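Local coordinates for protein photoreceptor-histidine kinase BphP (Stigmatella aurantiaca DW4/3-1, PDB 6BAF) that probably senses red and far-red light through a bound bilin chromophore and passes the signal on as a histidine kinase that influences myxobacterial cell development, at residues Leu69-Leu80 with Gly95-Leu106. Numbering follows the deposited sequence. Where two conformers were deposited one is given.
Sequences LRSARLKQLNPL and GIAHRHQGRLIL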
# COMPACT_ATOMS: atom_id res chain seq x y z
N LEU A 69 13.76 -17.90 -0.82
CA LEU A 69 14.62 -17.91 -2.01
C LEU A 69 14.33 -19.08 -2.93
O LEU A 69 14.48 -18.96 -4.15
CB LEU A 69 16.08 -17.98 -1.59
CG LEU A 69 16.97 -16.78 -1.37
CD1 LEU A 69 16.48 -15.47 -1.99
CD2 LEU A 69 17.47 -16.66 0.03
N ARG A 70 13.90 -20.22 -2.37
CA ARG A 70 13.51 -21.37 -3.19
C ARG A 70 12.07 -21.30 -3.66
O ARG A 70 11.62 -22.18 -4.40
CB ARG A 70 13.71 -22.67 -2.40
CG ARG A 70 15.16 -23.01 -2.20
CD ARG A 70 15.37 -23.99 -1.06
NE ARG A 70 16.78 -24.36 -1.00
CZ ARG A 70 17.43 -24.62 0.12
NH1 ARG A 70 16.79 -24.57 1.27
NH2 ARG A 70 18.73 -24.94 0.09
N SER A 71 11.33 -20.28 -3.24
CA SER A 71 9.88 -20.35 -3.35
C SER A 71 9.42 -20.26 -4.78
O SER A 71 8.54 -21.02 -5.20
CB SER A 71 9.21 -19.24 -2.54
OG SER A 71 7.91 -19.06 -3.05
N ALA A 72 9.95 -19.32 -5.55
CA ALA A 72 9.35 -19.14 -6.87
C ALA A 72 7.86 -18.86 -6.73
O ALA A 72 7.06 -19.79 -6.76
CB ALA A 72 9.59 -20.36 -7.78
N ARG A 73 7.52 -17.57 -6.78
CA ARG A 73 6.64 -16.82 -5.87
C ARG A 73 7.49 -15.79 -5.11
O ARG A 73 6.97 -14.90 -4.42
CB ARG A 73 5.87 -17.71 -4.90
CG ARG A 73 4.55 -17.05 -4.53
CD ARG A 73 3.80 -17.51 -3.25
NE ARG A 73 3.12 -16.30 -2.77
CZ ARG A 73 3.14 -15.82 -1.52
NH1 ARG A 73 3.72 -16.50 -0.53
NH2 ARG A 73 2.53 -14.66 -1.27
N LEU A 74 8.82 -15.92 -5.23
CA LEU A 74 9.79 -14.88 -4.88
C LEU A 74 9.34 -13.51 -5.40
O LEU A 74 8.89 -13.43 -6.54
CB LEU A 74 11.13 -15.27 -5.52
CG LEU A 74 12.36 -14.47 -5.21
CD1 LEU A 74 12.60 -14.46 -3.69
CD2 LEU A 74 13.54 -15.11 -5.98
N LYS A 75 9.49 -12.44 -4.60
CA LYS A 75 8.46 -11.29 -4.73
C LYS A 75 7.55 -11.51 -5.81
O LYS A 75 7.95 -11.38 -7.03
CB LYS A 75 8.89 -9.84 -4.97
CG LYS A 75 7.64 -8.87 -4.93
CD LYS A 75 7.03 -8.36 -3.45
CE LYS A 75 5.52 -7.86 -3.66
NZ LYS A 75 4.41 -7.88 -2.57
N GLN A 76 6.34 -11.88 -5.43
CA GLN A 76 5.61 -11.59 -4.18
C GLN A 76 6.18 -11.63 -2.75
O GLN A 76 5.58 -11.04 -1.88
CB GLN A 76 4.37 -12.50 -4.21
CG GLN A 76 3.48 -12.35 -5.51
CD GLN A 76 4.12 -12.86 -6.84
OE1 GLN A 76 4.84 -13.86 -6.86
NE2 GLN A 76 3.85 -12.15 -7.95
N LEU A 77 7.33 -12.26 -2.47
CA LEU A 77 7.89 -12.22 -1.12
C LEU A 77 8.86 -11.08 -0.86
O LEU A 77 9.18 -10.83 0.32
CB LEU A 77 8.59 -13.55 -0.79
CG LEU A 77 7.72 -14.76 -1.17
CD1 LEU A 77 8.52 -16.05 -1.16
CD2 LEU A 77 6.52 -14.89 -0.23
N ASN A 78 9.40 -10.40 -1.87
CA ASN A 78 10.31 -9.28 -1.54
C ASN A 78 9.54 -8.21 -0.74
O ASN A 78 8.35 -8.02 -0.95
CB ASN A 78 10.94 -8.65 -2.80
CG ASN A 78 11.92 -9.61 -3.51
OD1 ASN A 78 12.72 -10.26 -2.85
ND2 ASN A 78 11.83 -9.70 -4.82
N PRO A 79 10.22 -7.52 0.19
CA PRO A 79 11.64 -7.68 0.52
C PRO A 79 11.88 -8.84 1.49
O PRO A 79 11.02 -9.18 2.29
CB PRO A 79 12.00 -6.34 1.16
CG PRO A 79 10.64 -5.93 1.91
CD PRO A 79 9.56 -6.43 0.94
N LEU A 80 13.04 -9.48 1.38
CA LEU A 80 13.38 -10.55 2.29
C LEU A 80 14.12 -9.95 3.47
O LEU A 80 14.93 -9.04 3.29
CB LEU A 80 14.25 -11.60 1.59
CG LEU A 80 13.69 -12.03 0.24
CD1 LEU A 80 14.71 -12.93 -0.48
CD2 LEU A 80 12.33 -12.73 0.40
N GLY A 95 16.69 -7.78 1.45
CA GLY A 95 17.04 -8.54 0.28
C GLY A 95 15.96 -8.34 -0.76
O GLY A 95 14.76 -8.43 -0.46
N ILE A 96 16.38 -8.05 -1.97
CA ILE A 96 15.53 -8.08 -3.13
C ILE A 96 16.10 -9.16 -4.04
O ILE A 96 17.22 -9.02 -4.55
CB ILE A 96 15.49 -6.72 -3.82
CG1 ILE A 96 15.08 -5.66 -2.79
CG2 ILE A 96 14.59 -6.78 -5.01
CD1 ILE A 96 15.59 -4.30 -3.16
N ALA A 97 15.35 -10.25 -4.23
CA ALA A 97 15.82 -11.38 -5.00
C ALA A 97 14.95 -11.56 -6.23
O ALA A 97 13.75 -11.31 -6.19
CB ALA A 97 15.83 -12.65 -4.13
N HIS A 98 15.57 -11.96 -7.34
CA HIS A 98 14.83 -12.23 -8.56
C HIS A 98 15.56 -13.32 -9.34
O HIS A 98 16.74 -13.59 -9.11
CB HIS A 98 14.63 -10.97 -9.43
CG HIS A 98 15.86 -10.50 -10.14
ND1 HIS A 98 16.85 -9.77 -9.51
CD2 HIS A 98 16.26 -10.65 -11.43
CE1 HIS A 98 17.82 -9.50 -10.38
NE2 HIS A 98 17.49 -10.03 -11.55
N ARG A 99 14.83 -13.96 -10.26
CA ARG A 99 15.35 -14.92 -11.21
C ARG A 99 15.33 -14.28 -12.59
O ARG A 99 14.32 -13.70 -12.99
CB ARG A 99 14.52 -16.19 -11.21
CG ARG A 99 14.53 -16.89 -9.86
CD ARG A 99 13.84 -18.25 -9.95
NE ARG A 99 13.94 -18.94 -8.68
CZ ARG A 99 13.02 -18.86 -7.72
NH1 ARG A 99 11.94 -18.12 -7.91
NH2 ARG A 99 13.19 -19.49 -6.58
N HIS A 100 16.44 -14.40 -13.32
CA HIS A 100 16.47 -13.92 -14.69
C HIS A 100 17.57 -14.66 -15.43
O HIS A 100 18.68 -14.83 -14.90
CB HIS A 100 16.71 -12.41 -14.73
CG HIS A 100 16.75 -11.84 -16.12
ND1 HIS A 100 15.70 -11.97 -17.01
CD2 HIS A 100 17.70 -11.11 -16.77
CE1 HIS A 100 16.00 -11.35 -18.14
NE2 HIS A 100 17.21 -10.83 -18.02
N GLN A 101 17.26 -15.08 -16.65
CA GLN A 101 18.21 -15.82 -17.51
C GLN A 101 18.83 -16.99 -16.77
O GLN A 101 20.03 -17.24 -16.86
CB GLN A 101 19.30 -14.90 -18.06
CG GLN A 101 18.77 -13.74 -18.91
CD GLN A 101 18.27 -14.19 -20.26
OE1 GLN A 101 18.52 -15.31 -20.68
NE2 GLN A 101 17.56 -13.31 -20.96
N GLY A 102 18.03 -17.70 -15.99
CA GLY A 102 18.58 -18.87 -15.33
C GLY A 102 19.37 -18.61 -14.06
O GLY A 102 19.83 -19.58 -13.45
N ARG A 103 19.50 -17.36 -13.60
CA ARG A 103 20.25 -17.13 -12.37
C ARG A 103 19.34 -16.54 -11.30
O ARG A 103 18.34 -15.86 -11.58
CB ARG A 103 21.49 -16.25 -12.63
CG ARG A 103 22.42 -16.77 -13.79
CD ARG A 103 23.79 -17.44 -13.42
NE ARG A 103 23.87 -18.17 -12.14
CZ ARG A 103 24.88 -18.97 -11.74
NH1 ARG A 103 25.97 -19.22 -12.53
NH2 ARG A 103 24.78 -19.54 -10.53
N LEU A 104 19.68 -16.84 -10.06
CA LEU A 104 18.99 -16.33 -8.88
C LEU A 104 19.88 -15.26 -8.27
O LEU A 104 20.96 -15.56 -7.74
CB LEU A 104 18.71 -17.44 -7.87
CG LEU A 104 17.66 -17.38 -6.76
CD1 LEU A 104 18.06 -18.16 -5.53
CD2 LEU A 104 17.01 -16.02 -6.44
N ILE A 105 19.45 -14.01 -8.35
CA ILE A 105 20.25 -12.86 -7.93
C ILE A 105 19.63 -12.30 -6.66
O ILE A 105 18.42 -12.04 -6.61
CB ILE A 105 20.30 -11.79 -9.03
CG1 ILE A 105 21.00 -12.36 -10.26
CG2 ILE A 105 20.95 -10.52 -8.47
CD1 ILE A 105 20.95 -11.49 -11.50
N LEU A 106 20.46 -12.11 -5.63
CA LEU A 106 20.01 -11.56 -4.36
C LEU A 106 20.78 -10.26 -4.14
O LEU A 106 22.02 -10.25 -4.11
CB LEU A 106 20.25 -12.55 -3.22
CG LEU A 106 20.09 -12.04 -1.79
CD1 LEU A 106 18.63 -11.60 -1.53
CD2 LEU A 106 20.54 -13.12 -0.79
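Leu69, the last residue of helix 59-69, lays its CD1 methyl against Ala97 CB at 3.6 Å, and its CB passes 4.4 Å from Leu104 CD1. Just beyond, the loop bends past the guanidinium of Arg99. Ala72 CB comes close to Arg99 NH1, while Leu74 CD2 lies over one face of the group, displaced toward its rim; the charge itself is met by Glu25, which forms a salt bridge with NE. With CG anti to the backbone N (chi1 -173°), Leu74 reaches across to the strands: CD1 rests 3.7 Å from Ala97 CB, and CD2 crosses to Leu104 CD2 at 3.6 Å. Asn78 then grips the backbone of Ala97 twice. Its ND2 gives a nearly straight bond to Ala97 O (2.9 Å, 172°), the acceptor lying in the amide plane, while OD1 accepts Ala97 N at 3.0 Å, the donor standing above the plane of the Asn78 side-chain carbonyl. A leucine here would probably leave Ala97 N and O without these partners and the loop before Pro79 less firmly held to the strand. After the cis peptide bond before Pro79, Leu80 takes over as a true strand residue: its N bonds Gly95 O at 2.7 Å and its O accepts a bond from Gly95 N, an antiparallel hydrogen-bonded pair. The asparagine side chain thus extends the pairing with strand 90-100 just before strand 80-85 begins, its amide standing in for backbone where a helix-to-strand connection joins the antiparallel sheet of the phytochrome PAS domain.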